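PDB 2R9Q: 2'-deoxycytidine 5'-triphosphate deaminase from Agrobacterium tumefaciens, which probably catalyses the hydrolytic deamination of dCTP to dUTP, a route towards thymidine nucleotides. Local coordinates for residues Gly63-Val66 against Ile67-Leu70; Ala138-Thr141 against Gly142-Tyr145; Gln235-Val238 against Leu239-Trp242. All coordinates share one frame; numbering follows the deposited sequence.

Contact 1 of 3, residues Gly63-Val66 against Ile67-Leu70; sequences GTRV and IDKL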
ATOM      1  N   GLY B  63       0.015 -37.603  -2.028  1.00 73.70           N
ATOM      2  CA  GLY B  63      -0.136 -38.344  -0.783  1.00 74.17           C
ATOM      3  C   GLY B  63      -0.172 -37.495   0.481  1.00 74.59           C
ATOM      4  O   GLY B  63       0.310 -37.932   1.526  1.00 74.73           O
ATOM      5  N   THR B  64      -0.739 -36.286   0.396  1.00 74.49           N
ATOM      6  CA  THR B  64      -0.933 -35.435   1.569  1.00 74.53           C
ATOM      7  C   THR B  64      -2.398 -35.045   1.734  1.00 74.36           C
ATOM      8  O   THR B  64      -2.984 -34.455   0.833  1.00 73.95           O
ATOM      9  CB  THR B  64      -0.116 -34.118   1.506  1.00 74.68           C
ATOM     10  OG1 THR B  64       1.257 -34.386   1.178  1.00 73.89           O
ATOM     11  CG2 THR B  64      -0.213 -33.368   2.847  1.00 73.53           C
ATOM     12  N   ARG B  65      -2.975 -35.390   2.887  1.00 74.11           N
ATOM     13  CA  ARG B  65      -4.302 -34.913   3.281  1.00 74.51           C
ATOM     14  C   ARG B  65      -4.244 -33.437   3.658  1.00 73.29           C
ATOM     15  O   ARG B  65      -3.295 -32.988   4.281  1.00 71.29           O
ATOM     16  CB  ARG B  65      -4.866 -35.716   4.454  1.00 74.31           C
ATOM     17  CG  ARG B  65      -5.020 -37.219   4.184  1.00 75.57           C
ATOM     18  CD  ARG B  65      -5.828 -37.915   5.270  1.00 76.08           C
ATOM     19  NE  ARG B  65      -5.322 -37.631   6.618  1.00 77.56           N
ATOM     20  CZ  ARG B  65      -6.055 -37.610   7.739  1.00 76.77           C
ATOM     21  NH1 ARG B  65      -7.371 -37.851   7.716  1.00 77.54           N
ATOM     22  NH2 ARG B  65      -5.467 -37.326   8.898  1.00 75.26           N
ATOM     23  N   VAL B  66      -5.269 -32.686   3.262  1.00 72.97           N
ATOM     24  CA  VAL B  66      -5.339 -31.266   3.598  1.00 72.66           C
ATOM     25  C   VAL B  66      -5.269 -31.064   5.123  1.00 73.47           C
ATOM     26  O   VAL B  66      -4.581 -30.154   5.597  1.00 70.90           O
ATOM     27  CB  VAL B  66      -6.601 -30.577   2.995  1.00 72.24           C
ATOM     28  CG1 VAL B  66      -6.731 -29.170   3.530  1.00 69.97           C
ATOM     29  CG2 VAL B  66      -6.545 -30.578   1.470  1.00 68.79           C
ATOM     30  N   ILE B  67      -5.939 -31.956   5.865  1.00 74.94           N
ATOM     31  CA  ILE B  67      -5.966 -31.892   7.327  1.00 76.92           C
ATOM     32  C   ILE B  67      -4.583 -32.078   7.981  1.00 78.52           C
ATOM     33  O   ILE B  67      -4.342 -31.502   9.023  1.00 78.09           O
ATOM     34  CB  ILE B  67      -7.050 -32.847   7.955  1.00 76.91           C
ATOM     35  CG1 ILE B  67      -7.540 -32.286   9.301  1.00 77.60           C
ATOM     36  CG2 ILE B  67      -6.553 -34.301   8.086  1.00 75.02           C
ATOM     37  CD1 ILE B  67      -8.220 -30.907   9.209  1.00 77.39           C
ATOM     38  N   ASP B  68      -3.685 -32.845   7.359  1.00 80.64           N
ATOM     39  CA  ASP B  68      -2.311 -32.978   7.847  1.00 82.63           C
ATOM     40  C   ASP B  68      -1.505 -31.694   7.741  1.00 84.10           C
ATOM     41  O   ASP B  68      -0.892 -31.247   8.708  1.00 83.93           O
ATOM     42  CB  ASP B  68      -1.570 -34.091   7.109  1.00 82.65           C
ATOM     43  CG  ASP B  68      -2.149 -35.468   7.386  1.00 81.84           C
ATOM     44  OD1 ASP B  68      -2.866 -35.641   8.395  1.00 80.41           O
ATOM     45  OD2 ASP B  68      -1.875 -36.375   6.579  1.00 79.96           O
ATOM     46  N   LYS B  69      -1.490 -31.102   6.562  1.00 86.25           N
ATOM     47  CA  LYS B  69      -0.813 -29.816   6.378  1.00 88.07           C
ATOM     48  C   LYS B  69      -1.315 -28.739   7.371  1.00 89.39           C
ATOM     49  O   LYS B  69      -0.516 -28.059   8.015  1.00 89.31           O
ATOM     50  CB  LYS B  69      -0.932 -29.357   4.923  1.00 87.82           C
ATOM     51  CG  LYS B  69      -0.131 -30.217   3.972  1.00 87.83           C
ATOM     52  CD  LYS B  69       1.382 -29.893   3.999  1.00 87.17           C
ATOM     53  CE  LYS B  69       1.812 -28.913   2.900  1.00 86.91           C
ATOM     54  NZ  LYS B  69       2.483 -29.552   1.734  1.00 83.88           N
ATOM     55  N   LEU B  70      -2.631 -28.604   7.487  1.00 90.95           N
ATOM     56  CA  LEU B  70      -3.259 -27.789   8.524  1.00 92.06           C
ATOM     57  C   LEU B  70      -2.684 -28.057   9.920  1.00 93.63           C
ATOM     58  O   LEU B  70      -2.231 -27.145  10.588  1.00 93.91           O
ATOM     59  CB  LEU B  70      -4.786 -28.029   8.524  1.00 92.05           C
ATOM     60  CG  LEU B  70      -5.754 -26.956   8.001  1.00 90.83           C
ATOM     61  CD1 LEU B  70      -5.116 -26.108   6.934  1.00 89.55           C
ATOM     62  CD2 LEU B  70      -7.057 -27.578   7.502  1.00 90.82           C
TER
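The guanidinium of Arg65 lies over the methyl branch of Ile67, whose CG2 sits 3.3 Å above the plane and over its centre, the two side chains running side by side in the same direction. A bend at chi3 (-52°) folds the arginine back toward the first turn of helix 66-71, where it also reaches Asp68. NH2 of Arg65 meets OD1 of Asp68 at 3.1 Å in a salt bridge; the carboxylate is approached on its syn side but from out of its plane, and the two flat groups are turned 63° apart. Arg65 holds the N-cap position, and its carbonyl O takes weak bonds from the backbone N of Asp68 and of Lys69. A stronger i+4 bond follows, from Leu70 N to Val66 O at 3.1 Å and nearly straight at 175°. Thr64 CG2 presses on Lys69 CG at 3.3 Å, tighter than usual for two carbons, while the lysine chain curls away to put NZ on the carbonyls of Met59 and Pro60 and in a salt bridge with Glu327 of the second subunit. Asp68 stands in the first turn, where an acid would be expected to suit the helix dipole. Its pairing with Arg65 therefore probably steadies the helix start through charge, while Lys69 carries the same turn into the subunit interface.

Contact 2 of 3, residues Ala138-Thr141 against Gly142-Tyr145; sequences AGYT and GPLY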
ATOM      1  N   ALA B 138     -10.455 -37.286 -11.761  1.00 66.13           N
ATOM      2  CA  ALA B 138     -11.380 -38.353 -12.126  1.00 66.02           C
ATOM      3  C   ALA B 138     -11.377 -39.357 -11.001  1.00 65.39           C
ATOM      4  O   ALA B 138     -10.325 -39.825 -10.612  1.00 64.49           O
ATOM      5  CB  ALA B 138     -11.010 -39.009 -13.457  1.00 65.18           C
ATOM      6  N   GLY B 139     -12.554 -39.610 -10.440  1.00 65.49           N
ATOM      7  CA  GLY B 139     -12.728 -40.635  -9.429  1.00 65.78           C
ATOM      8  C   GLY B 139     -12.429 -40.246  -7.999  1.00 65.81           C
ATOM      9  O   GLY B 139     -12.356 -41.110  -7.145  1.00 65.64           O
ATOM     10  N   TYR B 140     -12.309 -38.946  -7.730  1.00 65.54           N
ATOM     11  CA  TYR B 140     -11.878 -38.454  -6.431  1.00 64.72           C
ATOM     12  C   TYR B 140     -12.874 -38.811  -5.326  1.00 64.17           C
ATOM     13  O   TYR B 140     -14.083 -38.561  -5.435  1.00 62.68           O
ATOM     14  CB  TYR B 140     -11.638 -36.919  -6.466  1.00 64.62           C
ATOM     15  CG  TYR B 140     -11.243 -36.300  -5.115  1.00 64.16           C
ATOM     16  CD1 TYR B 140      -9.928 -36.371  -4.650  1.00 62.13           C
ATOM     17  CD2 TYR B 140     -12.195 -35.639  -4.310  1.00 62.36           C
ATOM     18  CE1 TYR B 140      -9.585 -35.830  -3.415  1.00 61.64           C
ATOM     19  CE2 TYR B 140     -11.860 -35.103  -3.093  1.00 60.24           C
ATOM     20  CZ  TYR B 140     -10.558 -35.194  -2.640  1.00 62.89           C
ATOM     21  OH  TYR B 140     -10.207 -34.650  -1.409  1.00 62.05           O
ATOM     22  N   THR B 141     -12.317 -39.395  -4.268  1.00 64.07           N
ATOM     23  CA  THR B 141     -12.986 -39.654  -3.011  1.00 64.12           C
ATOM     24  C   THR B 141     -12.303 -38.821  -1.977  1.00 64.18           C
ATOM     25  O   THR B 141     -11.072 -38.937  -1.804  1.00 63.82           O
ATOM     26  CB  THR B 141     -12.860 -41.111  -2.566  1.00 63.81           C
ATOM     27  OG1 THR B 141     -13.492 -41.935  -3.536  1.00 63.76           O
ATOM     28  CG2 THR B 141     -13.520 -41.347  -1.194  1.00 63.78           C
ATOM     29  N   GLY B 142     -13.097 -38.006  -1.270  1.00 63.41           N
ATOM     30  CA  GLY B 142     -12.563 -37.175  -0.214  1.00 63.23           C
ATOM     31  C   GLY B 142     -13.332 -35.918   0.145  1.00 62.72           C
ATOM     32  O   GLY B 142     -14.409 -35.640  -0.385  1.00 60.23           O
ATOM     33  N   PRO B 143     -12.763 -35.149   1.080  1.00 63.02           N
ATOM     34  CA  PRO B 143     -13.313 -33.879   1.496  1.00 63.04           C
ATOM     35  C   PRO B 143     -12.925 -32.754   0.552  1.00 62.15           C
ATOM     36  O   PRO B 143     -12.050 -32.922  -0.288  1.00 61.45           O
ATOM     37  CB  PRO B 143     -12.681 -33.676   2.865  1.00 62.81           C
ATOM     38  CG  PRO B 143     -11.381 -34.291   2.722  1.00 63.48           C
ATOM     39  CD  PRO B 143     -11.544 -35.472   1.836  1.00 62.89           C
ATOM     40  N   LEU B 144     -13.619 -31.621   0.697  1.00 61.72           N
ATOM     41  CA  LEU B 144     -13.309 -30.400  -0.037  1.00 60.29           C
ATOM     42  C   LEU B 144     -13.072 -29.245   0.948  1.00 59.35           C
ATOM     43  O   LEU B 144     -13.666 -29.187   2.035  1.00 57.31           O
ATOM     44  CB  LEU B 144     -14.431 -30.051  -1.029  1.00 60.19           C
ATOM     45  CG  LEU B 144     -14.787 -31.000  -2.183  1.00 60.12           C
ATOM     46  CD1 LEU B 144     -16.139 -30.589  -2.840  1.00 58.51           C
ATOM     47  CD2 LEU B 144     -13.680 -31.116  -3.245  1.00 59.06           C
ATOM     48  N   TYR B 145     -12.176 -28.344   0.545  1.00 59.13           N
ATOM     49  CA  TYR B 145     -11.798 -27.188   1.337  1.00 58.71           C
ATOM     50  C   TYR B 145     -11.856 -25.958   0.466  1.00 57.43           C
ATOM     51  O   TYR B 145     -11.569 -26.040  -0.740  1.00 56.23           O
ATOM     52  CB  TYR B 145     -10.403 -27.377   1.923  1.00 59.34           C
ATOM     53  CG  TYR B 145     -10.301 -28.560   2.848  1.00 60.32           C
ATOM     54  CD1 TYR B 145     -10.415 -28.407   4.230  1.00 61.35           C
ATOM     55  CD2 TYR B 145     -10.113 -29.847   2.349  1.00 60.31           C
ATOM     56  CE1 TYR B 145     -10.343 -29.495   5.081  1.00 60.19           C
ATOM     57  CE2 TYR B 145     -10.057 -30.934   3.198  1.00 60.89           C
ATOM     58  CZ  TYR B 145     -10.172 -30.751   4.562  1.00 60.56           C
ATOM     59  OH  TYR B 145     -10.091 -31.825   5.418  1.00 61.78           O
TER
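The approach from Ala138 has no regular structure, and the chain turns a corner at Gly142 before running into strand 143-150. Gly142 has a strongly positive phi (156°) with an extended psi, a backbone shape at which a side chain would jam against the carbonyl O of Thr141, so the corner itself calls for glycine. Tyr140 also closes in on Gly142: its ring brings CE2 to 3.6 Å from Gly142 CA, with the backbone N of Gly142 over one ring face. With CG anti to the backbone N (chi1 177°), the tyrosine is sent forward along its own chain, and its hydroxyl gives a hydrogen bond to Pro143 O, Tyr140 OH to Pro143 O 2.8 Å. That carbonyl O lies at the edge of the ring and receives the bond in the carbonyl plane, at a C=O...donor angle of 147°. Pro143 CD packs 3.6 Å from the same Tyr140 OH, and Leu144 CD2 approaches Tyr140 CE2 obliquely at 4.4 Å. The buried hydroxyl has a second partner, the backbone N of Asp128, so it ties the corner to the end of strand 121-127. Strand 143-150 runs antiparallel between strands 91-101 and 121-127; Leu144 packs on Leu96 and Leu100 of the former, and Tyr145 bonds through its backbone to Met126 while its ring packs on helix 66-71.

Contact 3 of 3, residues Gln235-Val238 against Leu239-Trp242; sequences QHDV and LDFW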
ATOM      1  N   GLN B 235     -28.746  -6.352   0.836  1.00 70.53           N
ATOM      2  CA  GLN B 235     -29.085  -5.479   1.966  1.00 71.27           C
ATOM      3  C   GLN B 235     -28.156  -4.276   2.069  1.00 72.21           C
ATOM      4  O   GLN B 235     -28.402  -3.356   2.851  1.00 71.97           O
ATOM      5  CB  GLN B 235     -29.023  -6.263   3.283  1.00 71.44           C
ATOM      6  CG  GLN B 235     -30.012  -7.449   3.395  1.00 71.86           C
ATOM      7  N   HIS B 236     -27.084  -4.288   1.282  1.00 72.65           N
ATOM      8  CA  HIS B 236     -26.039  -3.288   1.341  1.00 73.39           C
ATOM      9  C   HIS B 236     -26.264  -2.215   0.257  1.00 74.42           C
ATOM     10  O   HIS B 236     -26.417  -2.548  -0.921  1.00 74.97           O
ATOM     11  CB  HIS B 236     -24.677  -3.978   1.137  1.00 72.87           C
ATOM     12  CG  HIS B 236     -24.342  -4.987   2.197  1.00 70.98           C
ATOM     13  ND1 HIS B 236     -24.559  -6.340   2.037  1.00 67.95           N
ATOM     14  CD2 HIS B 236     -23.803  -4.838   3.433  1.00 69.27           C
ATOM     15  CE1 HIS B 236     -24.182  -6.975   3.134  1.00 67.22           C
ATOM     16  NE2 HIS B 236     -23.715  -6.089   3.993  1.00 66.19           N
ATOM     17  N   ASP B 237     -26.284  -0.940   0.646  1.00 75.06           N
ATOM     18  CA  ASP B 237     -26.389   0.143  -0.324  1.00 75.67           C
ATOM     19  C   ASP B 237     -25.208   0.105  -1.282  1.00 75.63           C
ATOM     20  O   ASP B 237     -24.059  -0.080  -0.863  1.00 74.59           O
ATOM     21  CB  ASP B 237     -26.400   1.518   0.346  1.00 76.36           C
ATOM     22  CG  ASP B 237     -26.890   1.472   1.765  1.00 78.22           C
ATOM     23  OD1 ASP B 237     -26.106   0.984   2.622  1.00 80.68           O
ATOM     24  OD2 ASP B 237     -28.037   1.918   2.011  1.00 76.85           O
ATOM     25  N   VAL B 238     -25.492   0.316  -2.560  1.00 75.49           N
ATOM     26  CA  VAL B 238     -24.447   0.359  -3.579  1.00 75.34           C
ATOM     27  C   VAL B 238     -23.377   1.449  -3.331  1.00 74.26           C
ATOM     28  O   VAL B 238     -22.185   1.149  -3.363  1.00 72.30           O
ATOM     29  CB  VAL B 238     -25.028   0.398  -5.022  1.00 75.61           C
ATOM     30  CG1 VAL B 238     -25.776  -0.900  -5.293  1.00 75.81           C
ATOM     31  CG2 VAL B 238     -25.945   1.612  -5.245  1.00 76.34           C
ATOM     32  N   LEU B 239     -23.805   2.669  -3.022  1.00 73.51           N
ATOM     33  CA  LEU B 239     -22.894   3.809  -2.894  1.00 73.14           C
ATOM     34  C   LEU B 239     -21.952   3.818  -1.690  1.00 71.92           C
ATOM     35  O   LEU B 239     -21.066   4.672  -1.620  1.00 70.68           O
ATOM     36  CB  LEU B 239     -23.676   5.139  -2.914  1.00 73.89           C
ATOM     37  CG  LEU B 239     -23.817   5.923  -4.230  1.00 74.26           C
ATOM     38  CD1 LEU B 239     -23.154   5.262  -5.478  1.00 75.22           C
ATOM     39  CD2 LEU B 239     -25.280   6.224  -4.478  1.00 73.43           C
ATOM     40  N   ASP B 240     -22.085   2.894  -0.752  1.00 71.15           N
ATOM     41  CA  ASP B 240     -21.079   2.871   0.289  1.00 71.15           C
ATOM     42  C   ASP B 240     -20.103   1.679   0.225  1.00 69.52           C
ATOM     43  O   ASP B 240     -19.347   1.451   1.174  1.00 67.40           O
ATOM     44  CB  ASP B 240     -21.669   3.182   1.678  1.00 72.37           C
ATOM     45  CG  ASP B 240     -22.704   2.213   2.109  1.00 74.09           C
ATOM     46  OD1 ASP B 240     -22.498   0.996   1.860  1.00 75.71           O
ATOM     47  OD2 ASP B 240     -23.702   2.692   2.710  1.00 76.60           O
ATOM     48  N   PHE B 241     -20.101   0.997  -0.935  1.00 67.54           N
ATOM     49  CA  PHE B 241     -19.117  -0.030  -1.300  1.00 66.45           C
ATOM     50  C   PHE B 241     -18.457   0.162  -2.663  1.00 65.40           C
ATOM     51  O   PHE B 241     -17.300  -0.194  -2.857  1.00 62.79           O
ATOM     52  CB  PHE B 241     -19.767  -1.407  -1.271  1.00 65.63           C
ATOM     53  CG  PHE B 241     -20.162  -1.828   0.089  1.00 65.10           C
ATOM     54  CD1 PHE B 241     -19.201  -2.290   0.972  1.00 63.11           C
ATOM     55  CD2 PHE B 241     -21.491  -1.739   0.511  1.00 64.54           C
ATOM     56  CE1 PHE B 241     -19.539  -2.668   2.240  1.00 63.35           C
ATOM     57  CE2 PHE B 241     -21.838  -2.103   1.804  1.00 65.54           C
ATOM     58  CZ  PHE B 241     -20.859  -2.574   2.670  1.00 65.30           C
ATOM     59  N   TRP B 242     -19.218   0.696  -3.608  1.00 64.96           N
ATOM     60  CA  TRP B 242     -18.769   0.842  -4.982  1.00 64.92           C
ATOM     61  C   TRP B 242     -18.851   2.310  -5.362  1.00 65.06           C
ATOM     62  O   TRP B 242     -19.713   3.013  -4.858  1.00 65.58           O
ATOM     63  CB  TRP B 242     -19.622  -0.032  -5.887  1.00 64.46           C
ATOM     64  CG  TRP B 242     -19.508  -1.532  -5.642  1.00 63.15           C
ATOM     65  CD1 TRP B 242     -18.537  -2.368  -6.118  1.00 63.07           C
ATOM     66  CD2 TRP B 242     -20.398  -2.354  -4.873  1.00 62.98           C
ATOM     67  NE1 TRP B 242     -18.757  -3.651  -5.697  1.00 62.24           N
ATOM     68  CE2 TRP B 242     -19.899  -3.679  -4.936  1.00 63.31           C
ATOM     69  CE3 TRP B 242     -21.587  -2.107  -4.153  1.00 63.58           C
ATOM     70  CZ2 TRP B 242     -20.554  -4.768  -4.299  1.00 63.81           C
ATOM     71  CZ3 TRP B 242     -22.235  -3.172  -3.500  1.00 63.68           C
ATOM     72  CH2 TRP B 242     -21.710  -4.497  -3.577  1.00 64.46           C
TER
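Val238 O is gripped by two backbone N-H groups, Phe241 N at 3.2 Å and Trp242 N at 3.0 Å. The tryptophan N comes in almost along the carbonyl direction, at a C=O...donor angle of 174°, whereas the phenylalanine N sits 47° above the carbonyl plane. Accepting two hydrogen bonds at one oxygen closes the turn that leads into strand 242-246. The Phe241 ring turns back toward His236: CE2 of Phe241 lies 3.5 Å from His236 CB, and the imidazole and phenyl planes stand at 86° in an oblique pair. Asp237 O meets the phenyl edge, 3.4 Å from Phe241 CD2. The indole has Phe241 CB over one face, near the rim. Trp242 CE3 is 4.3 Å from Val238 CB. Further out, His236 ND1 bonds to Lys233 O, Trp242 packs edge-to-face with Phe153, and Val238 and Trp242 both touch an apolar side chain of the bound peptide. The carboxylates of Asp237 and Asp240 approach to 3.0 Å between Asp237 OD1 and Asp240 OD2, their planes steeply inclined to each other. Such closeness should be unfavourable if both acids are charged, and would probably raise the pKa of one of them.

Contacts 1 and 2 belong to the N-terminal dCTP deaminase domain and contact 3 to the C-terminal one. The first two touch: Val66 CB packs 3.5 Å from Tyr145 CE2, and Ile67 CB lies 4.1 Å from Tyr145 OH, so helix 66-71 rests on the start of strand 143-150. Asp128 joins them too, its OD1 taking the N-H of Val66 and its backbone N-H bonding to the hydroxyl oxygen of Tyr140. Contact 3 is distant from both, its nearest atoms about 27 Å from contact 1 and about 23 Å from contact 2, though Trp242 still packs on Phe153 of the N-terminal domain; it also packs against the bound peptide. Contacts 1 and 3 each reach another subunit, the second and third respectively.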